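Side-chain contacts in putative cytochrome P450 154A1 (Streptomyces coelicolor, PDB 1ODO), which is a putative cytochrome P450, a heme-thiolate protein that binds iron protoporphyrin IX, modelled here also with 4-phenyl-1H-imidazole: residues Val47-Lys50 / Gln51-Ser55; Ala120-Thr123 / Gly124-Arg128; Gly271-Trp275 / Ala276-Glu280. All coordinates share one frame; numbering follows the deposited sequence.

Interaction 1: residues Val47-Lys50 / Gln51-Ser55; sequences VLLK and QLLTS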
loop_
_atom_site.group_PDB
_atom_site.type_symbol
_atom_site.label_atom_id
_atom_site.label_comp_id
_atom_site.label_asym_id
_atom_site.label_seq_id
_atom_site.Cartn_x
_atom_site.Cartn_y
_atom_site.Cartn_z
ATOM N N VAL A 47 6.025 2.022 19.427
ATOM C CA VAL A 47 6.024 3.202 20.288
ATOM C C VAL A 47 7.010 4.209 19.698
ATOM O O VAL A 47 6.680 5.376 19.479
ATOM C CB VAL A 47 6.446 2.842 21.730
ATOM C CG1 VAL A 47 6.568 4.106 22.577
ATOM C CG2 VAL A 47 5.420 1.902 22.343
ATOM N N LEU A 48 8.222 3.738 19.428
ATOM C CA LEU A 48 9.260 4.586 18.860
ATOM C C LEU A 48 8.844 5.068 17.472
ATOM O O LEU A 48 9.013 6.238 17.125
ATOM C CB LEU A 48 10.579 3.807 18.767
ATOM C CG LEU A 48 11.751 4.511 18.077
ATOM C CD1 LEU A 48 12.067 5.820 18.797
ATOM C CD2 LEU A 48 12.974 3.590 18.084
ATOM N N LEU A 49 8.286 4.167 16.675
ATOM C CA LEU A 49 7.865 4.541 15.333
ATOM C C LEU A 49 6.834 5.680 15.376
ATOM O O LEU A 49 6.959 6.659 14.643
ATOM C CB LEU A 49 7.310 3.313 14.603
ATOM C CG LEU A 49 7.201 3.350 13.075
ATOM C CD1 LEU A 49 8.455 3.963 12.449
ATOM C CD2 LEU A 49 6.993 1.921 12.568
ATOM N N LYS A 50 5.830 5.569 16.241
ATOM C CA LYS A 50 4.814 6.618 16.340
ATOM C C LYS A 50 5.422 7.954 16.757
ATOM O O LYS A 50 4.957 9.015 16.333
ATOM C CB LYS A 50 3.716 6.217 17.322
ATOM C CG LYS A 50 2.764 5.160 16.781
ATOM C CD LYS A 50 1.729 4.798 17.829
ATOM C CE LYS A 50 0.679 3.857 17.289
ATOM N NZ LYS A 50 -0.295 3.517 18.369
ATOM N N GLN A 51 6.452 7.909 17.596
ATOM C CA GLN A 51 7.097 9.141 18.039
ATOM C C GLN A 51 7.841 9.756 16.855
ATOM O O GLN A 51 7.764 10.962 16.620
ATOM C CB GLN A 51 8.073 8.856 19.183
ATOM C CG GLN A 51 7.390 8.269 20.402
ATOM C CD GLN A 51 8.357 7.889 21.499
ATOM O OE1 GLN A 51 9.471 7.436 21.231
ATOM N NE2 GLN A 51 7.927 8.049 22.748
ATOM N N LEU A 52 8.557 8.926 16.102
ATOM C CA LEU A 52 9.300 9.423 14.948
ATOM C C LEU A 52 8.355 9.975 13.882
ATOM O O LEU A 52 8.641 10.998 13.259
ATOM C CB LEU A 52 10.160 8.310 14.344
ATOM C CG LEU A 52 11.303 7.813 15.238
ATOM C CD1 LEU A 52 11.945 6.589 14.604
ATOM C CD2 LEU A 52 12.335 8.928 15.430
ATOM N N LEU A 53 7.227 9.295 13.687
ATOM C CA LEU A 53 6.231 9.703 12.698
ATOM C C LEU A 53 5.430 10.964 13.050
ATOM O O LEU A 53 4.622 11.433 12.246
ATOM C CB LEU A 53 5.264 8.544 12.437
ATOM C CG LEU A 53 5.872 7.285 11.803
ATOM C CD1 LEU A 53 4.834 6.162 11.730
ATOM C CD2 LEU A 53 6.373 7.627 10.413
ATOM N N THR A 54 5.642 11.508 14.245
ATOM C CA THR A 54 4.928 12.715 14.666
ATOM C C THR A 54 5.897 13.801 15.125
ATOM O O THR A 54 5.483 14.849 15.621
ATOM C CB THR A 54 3.943 12.426 15.827
ATOM O OG1 THR A 54 4.637 11.785 16.905
ATOM C CG2 THR A 54 2.801 11.541 15.349
ATOM N N SER A 55 7.188 13.547 14.950
ATOM C CA SER A 55 8.210 14.503 15.352
ATOM C C SER A 55 8.608 15.474 14.260
ATOM O O SER A 55 8.684 15.118 13.085
ATOM C CB SER A 55 9.462 13.769 15.829
ATOM O OG SER A 55 10.521 14.687 16.042
#

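Interaction 2: residues Ala120-Thr123 / Gly124-Arg128; sequences AMVT and GLVDR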
loop_
_atom_site.group_PDB
_atom_site.type_symbol
_atom_site.label_atom_id
_atom_site.label_comp_id
_atom_site.label_asym_id
_atom_site.label_seq_id
_atom_site.Cartn_x
_atom_site.Cartn_y
_atom_site.Cartn_z
ATOM N N ALA A 120 -21.687 -1.382 -6.638
ATOM C CA ALA A 120 -22.062 -1.793 -7.987
ATOM C C ALA A 120 -20.874 -2.459 -8.675
ATOM O O ALA A 120 -21.023 -3.495 -9.323
ATOM C CB ALA A 120 -22.537 -0.583 -8.792
ATOM N N MET A 121 -19.696 -1.858 -8.535
ATOM C CA MET A 121 -18.489 -2.408 -9.146
ATOM C C MET A 121 -18.199 -3.788 -8.566
ATOM O O MET A 121 -17.842 -4.721 -9.293
ATOM C CB MET A 121 -17.294 -1.487 -8.889
ATOM C CG MET A 121 -17.366 -0.158 -9.613
ATOM S SD MET A 121 -16.060 0.969 -9.070
ATOM C CE MET A 121 -16.867 2.558 -9.242
ATOM N N VAL A 122 -18.342 -3.912 -7.250
ATOM C CA VAL A 122 -18.096 -5.183 -6.583
ATOM C C VAL A 122 -19.083 -6.246 -7.071
ATOM O O VAL A 122 -18.693 -7.367 -7.394
ATOM C CB VAL A 122 -18.222 -5.043 -5.046
ATOM C CG1 VAL A 122 -18.169 -6.415 -4.395
ATOM C CG2 VAL A 122 -17.076 -4.172 -4.507
ATOM N N THR A 123 -20.360 -5.887 -7.132
ATOM C CA THR A 123 -21.380 -6.827 -7.584
ATOM C C THR A 123 -21.099 -7.274 -9.016
ATOM O O THR A 123 -21.249 -8.448 -9.345
ATOM C CB THR A 123 -22.785 -6.198 -7.513
ATOM O OG1 THR A 123 -23.028 -5.736 -6.180
ATOM C CG2 THR A 123 -23.851 -7.223 -7.884
ATOM N N GLY A 124 -20.682 -6.333 -9.860
ATOM C CA GLY A 124 -20.386 -6.662 -11.242
ATOM C C GLY A 124 -19.278 -7.692 -11.363
ATOM O O GLY A 124 -19.384 -8.652 -12.128
ATOM N N LEU A 125 -18.203 -7.493 -10.609
ATOM C CA LEU A 125 -17.079 -8.416 -10.641
ATOM C C LEU A 125 -17.451 -9.773 -10.048
ATOM O O LEU A 125 -16.988 -10.812 -10.518
ATOM C CB LEU A 125 -15.888 -7.815 -9.891
ATOM C CG LEU A 125 -15.207 -6.649 -10.618
ATOM C CD1 LEU A 125 -14.209 -5.973 -9.687
ATOM C CD2 LEU A 125 -14.512 -7.164 -11.878
ATOM N N VAL A 126 -18.283 -9.770 -9.012
ATOM C CA VAL A 126 -18.685 -11.029 -8.400
ATOM C C VAL A 126 -19.648 -11.761 -9.335
ATOM O O VAL A 126 -19.579 -12.982 -9.463
ATOM C CB VAL A 126 -19.329 -10.802 -7.013
ATOM C CG1 VAL A 126 -19.828 -12.126 -6.439
ATOM C CG2 VAL A 126 -18.298 -10.189 -6.072
ATOM N N ASP A 127 -20.533 -11.018 -9.999
ATOM C CA ASP A 127 -21.484 -11.636 -10.922
ATOM C C ASP A 127 -20.699 -12.357 -12.013
ATOM O O ASP A 127 -21.046 -13.471 -12.412
ATOM C CB ASP A 127 -22.385 -10.591 -11.585
ATOM C CG ASP A 127 -23.438 -10.043 -10.649
ATOM O OD1 ASP A 127 -23.804 -10.740 -9.682
ATOM O OD2 ASP A 127 -23.914 -8.917 -10.898
ATOM N N ARG A 128 -19.640 -11.710 -12.497
ATOM C CA ARG A 128 -18.799 -12.283 -13.542
ATOM C C ARG A 128 -18.212 -13.610 -13.088
ATOM O O ARG A 128 -18.127 -14.559 -13.864
ATOM C CB ARG A 128 -17.665 -11.325 -13.901
ATOM C CG ARG A 128 -18.066 -10.185 -14.818
ATOM C CD ARG A 128 -16.942 -9.167 -14.902
ATOM N NE ARG A 128 -15.630 -9.812 -14.931
ATOM C CZ ARG A 128 -14.474 -9.156 -14.922
ATOM N NH1 ARG A 128 -14.463 -7.830 -14.886
ATOM N NH2 ARG A 128 -13.327 -9.824 -14.944
#

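Interaction 3: residues Gly271-Trp275 / Ala276-Glu280; sequences GEVTW and ADVVE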
loop_
_atom_site.group_PDB
_atom_site.type_symbol
_atom_site.label_atom_id
_atom_site.label_comp_id
_atom_site.label_asym_id
_atom_site.label_seq_id
_atom_site.Cartn_x
_atom_site.Cartn_y
_atom_site.Cartn_z
ATOM N N GLY A 271 -21.783 -13.930 13.707
ATOM C CA GLY A 271 -22.068 -12.562 14.097
ATOM C C GLY A 271 -21.199 -12.087 15.252
ATOM O O GLY A 271 -21.471 -11.043 15.845
ATOM N N GLU A 272 -20.157 -12.849 15.575
ATOM C CA GLU A 272 -19.252 -12.494 16.665
ATOM C C GLU A 272 -18.254 -11.412 16.259
ATOM O O GLU A 272 -17.766 -10.664 17.102
ATOM C CB GLU A 272 -18.519 -13.738 17.170
ATOM C CG GLU A 272 -19.414 -14.680 17.966
ATOM C CD GLU A 272 -18.661 -15.875 18.519
ATOM O OE1 GLU A 272 -17.598 -15.673 19.148
ATOM O OE2 GLU A 272 -19.135 -17.014 18.330
ATOM N N VAL A 273 -17.937 -11.347 14.970
ATOM C CA VAL A 273 -17.008 -10.345 14.450
ATOM C C VAL A 273 -17.624 -9.893 13.135
ATOM O O VAL A 273 -18.422 -10.619 12.542
ATOM C CB VAL A 273 -15.587 -10.906 14.161
ATOM C CG1 VAL A 273 -15.049 -11.641 15.381
ATOM C CG2 VAL A 273 -15.614 -11.810 12.935
ATOM N N THR A 274 -17.261 -8.699 12.686
ATOM C CA THR A 274 -17.780 -8.152 11.437
ATOM C C THR A 274 -16.742 -8.264 10.326
ATOM O O THR A 274 -15.594 -8.634 10.570
ATOM C CB THR A 274 -18.113 -6.666 11.582
ATOM O OG1 THR A 274 -16.914 -5.948 11.900
ATOM C CG2 THR A 274 -19.140 -6.448 12.684
ATOM N N TRP A 275 -17.149 -7.943 9.103
ATOM C CA TRP A 275 -16.221 -8.009 7.986
ATOM C C TRP A 275 -15.159 -6.949 8.253
ATOM O O TRP A 275 -13.992 -7.127 7.914
ATOM C CB TRP A 275 -16.933 -7.710 6.662
ATOM C CG TRP A 275 -17.806 -8.828 6.194
ATOM C CD1 TRP A 275 -19.158 -8.795 6.009
ATOM C CD2 TRP A 275 -17.386 -10.156 5.857
ATOM N NE1 TRP A 275 -19.608 -10.021 5.575
ATOM C CE2 TRP A 275 -18.540 -10.875 5.474
ATOM C CE3 TRP A 275 -16.144 -10.809 5.838
ATOM C CZ2 TRP A 275 -18.491 -12.216 5.078
ATOM C CZ3 TRP A 275 -16.097 -12.147 5.443
ATOM C CH2 TRP A 275 -17.266 -12.832 5.069
ATOM N N ALA A 276 -15.576 -5.848 8.872
ATOM C CA ALA A 276 -14.659 -4.759 9.188
ATOM C C ALA A 276 -13.598 -5.258 10.163
ATOM O O ALA A 276 -12.428 -4.909 10.040
ATOM C CB ALA A 276 -15.424 -3.569 9.784
ATOM N N ASP A 277 -14.001 -6.072 11.133
ATOM C CA ASP A 277 -13.045 -6.600 12.104
ATOM C C ASP A 277 -12.014 -7.466 11.389
ATOM O O ASP A 277 -10.828 -7.446 11.722
ATOM C CB ASP A 277 -13.735 -7.459 13.166
ATOM C CG ASP A 277 -14.624 -6.657 14.091
ATOM O OD1 ASP A 277 -14.322 -5.469 14.345
ATOM O OD2 ASP A 277 -15.620 -7.233 14.583
ATOM N N VAL A 278 -12.476 -8.244 10.414
ATOM C CA VAL A 278 -11.579 -9.111 9.664
ATOM C C VAL A 278 -10.585 -8.281 8.864
ATOM O O VAL A 278 -9.410 -8.637 8.759
ATOM C CB VAL A 278 -12.363 -10.036 8.710
ATOM C CG1 VAL A 278 -11.410 -10.747 7.765
ATOM C CG2 VAL A 278 -13.144 -11.056 9.523
ATOM N N VAL A 279 -11.054 -7.171 8.301
ATOM C CA VAL A 279 -10.181 -6.313 7.518
ATOM C C VAL A 279 -9.133 -5.671 8.422
ATOM O O VAL A 279 -7.963 -5.590 8.051
ATOM C CB VAL A 279 -10.993 -5.227 6.763
ATOM C CG1 VAL A 279 -10.062 -4.168 6.179
ATOM C CG2 VAL A 279 -11.782 -5.889 5.629
ATOM N N GLU A 280 -9.541 -5.229 9.610
ATOM C CA GLU A 280 -8.590 -4.607 10.523
ATOM C C GLU A 280 -7.528 -5.591 10.995
ATOM O O GLU A 280 -6.365 -5.227 11.139
ATOM C CB GLU A 280 -9.303 -4.001 11.734
ATOM C CG GLU A 280 -10.124 -2.769 11.380
ATOM C CD GLU A 280 -9.329 -1.778 10.549
ATOM O OE1 GLU A 280 -9.763 -1.453 9.423
ATOM O OE2 GLU A 280 -8.263 -1.329 11.016
#

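Interaction 1: residues Val47-Lys50 / Gln51-Ser55
Thr-54 OG1 donates to Lys-50 O at 2.8 Å, a bond that ties the hydroxyl back to a carbonyl of the last helical turn. The donor is tilted only 15° from the carbonyl plane, and it gets there because chi1 of 54° sets OG1 between the backbone N and the carbonyl carbon. One step earlier on the chain, Leu-49 and Leu-53 meet four residues apart: their side chains cross obliquely, with Leu-49 CG 3.9 Å from Leu-53 CD1. Leu-48 and Leu-52 repeat the arrangement, CG of the former lying 4.1 Å from CD1 of the latter. In both pairs the first leucine has CG anti to its N and the second has CG beside its N (chi1 -66° in Leu-52), which folds the later side chain back over the earlier residue. On the exposed flank the Gln-51 chain runs beside Val-47, its CG resting 3.1 Å from Val-47 O. Its amide ends then part, NE2 lying near Val-47 CG1 and OE1 at 3.9 Å from Leu-48 CD1.

Val-47 to Leu-52 lie on the helix 46-52, the short B helix of the P450 fold, and Leu-53 and Thr-54 lie in the turn that follows, a type I turn from Leu-52 to Ser-55. The side chain of Leu-53 comes within about 4 Å of the heme.

Regular backbone bonds fix the spacing, among them Leu-53 N to Leu-49 O at 2.8 Å. Ahead of the helix, Asp-45 OD1 accepts from Val-47 N. Leu-48, Leu-49 and Leu-52 all rest on Val-43 of the strand 38-43, while Tyr-319 touches both Leu-49 and Leu-53. His-349, in a loop, lies against Lys-50 and Thr-54.

Interaction 2: residues Ala120-Thr123 / Gly124-Arg128
Thr-123 with Asp-127 and Val-122 with Val-126 are i to i+4 neighbours on one face of the long helix 108-131, the D helix of the P450 fold. That helix packs against helices 147-157 and 357-374, which correspond to the E and L helices of the helical bundle common to the family. The evidence for regular geometry is the backbone: Leu-125 N bonds to Met-121 O and Val-126 N to Val-122 O, the latter at 2.9 Å with an N-H...O angle of 155°.

The two valines lie side by side and point the same way. Val-122 CG1, anti to the backbone N (chi1 171°), leans along the helix and comes 4.1 Å from Val-126 CG2. That same CG2 sits 3.1 Å from Val-122 O, a close approach of a methyl to a carbonyl that is already engaged by a backbone N-H. Both valines are buried and touch Ser-370 of helix 357-374, while Val-122 and Leu-125 meet Leu-148, and Met-121 lies against Ala-151 and Val-152, all three on helix 147-157.

Thr-123 divides its two branches between opposite directions along the helix. OG1 is hydrogen-bonded to Glu-119 O, one turn back, whereas CG2 faces forward to the carboxylate of Asp-127. The carboxylate has a stronger partner than this methyl: OD1 forms a salt bridge with Arg-374 NH1, an attachment of this helix to 357-374 that would probably stabilise the charged form. Asp-127 N bonds to Thr-123 O at 2.7 Å, and beside that bond Asp-127 OD2 lies 3.5 Å from the methyl carbon Thr-123 CG2.

Interaction 3: residues Gly271-Trp275 / Ala276-Glu280
The carboxylate of Asp-277 takes the backbone N-H of Thr-274 over a face: Thr-274 N reaches OD2 at 2.9 Å and 42° out of the carboxylate plane, with a nearly straight N-H...O angle of 167°. Its other oxygen, OD1, has a long, weak ion pair with Lys-342 NZ. The second flat group, the indole of Trp-275, at the first residue of the helix, touches Val-268, Leu-258, Leu-368 and Glu-369, residues of three other helices.

In return for the bond to OD2, Asp-277 N donates to Thr-274 OG1 at 3.0 Å. A chi1 of 62° carries that hydroxyl to the side where the N-H of the first turn points. Alongside, Val-273 CB lies 3.7 Å from Asp-277 OD2, and Val-273 CG2 approaches Val-278 CG2 at 4.3 Å, both valines also touching Val-268. Just before, Gly-271, with a positive phi, closes helix 262-270 in a Schellman motif.

The reciprocal pair of bonds makes Thr-274 and Asp-277 a capping box, starting the helix 275-285, the K helix that carries the ExxR motif of cytochromes P450.

In the fold
The contacts follow one another along the chain: interaction 1, then 2, then 3, each local to its own helix or cap. Interactions 1 and 2 lie on opposite sides of the chain's centre, about 40 Å between centres. Interaction 3 is nearer to both, its centre about 28 Å from that of interaction 1 and 21 Å from that of interaction 2. No two touch, but helix 357-374 connects 2 with 3, since it packs on helix 108-131 and on the start of helix 275-285. Interaction 1 instead borders strand 38-43 of the mixed sheet. The three thus sample separate elements around the heme, whose nearest side chain among them is Leu-53.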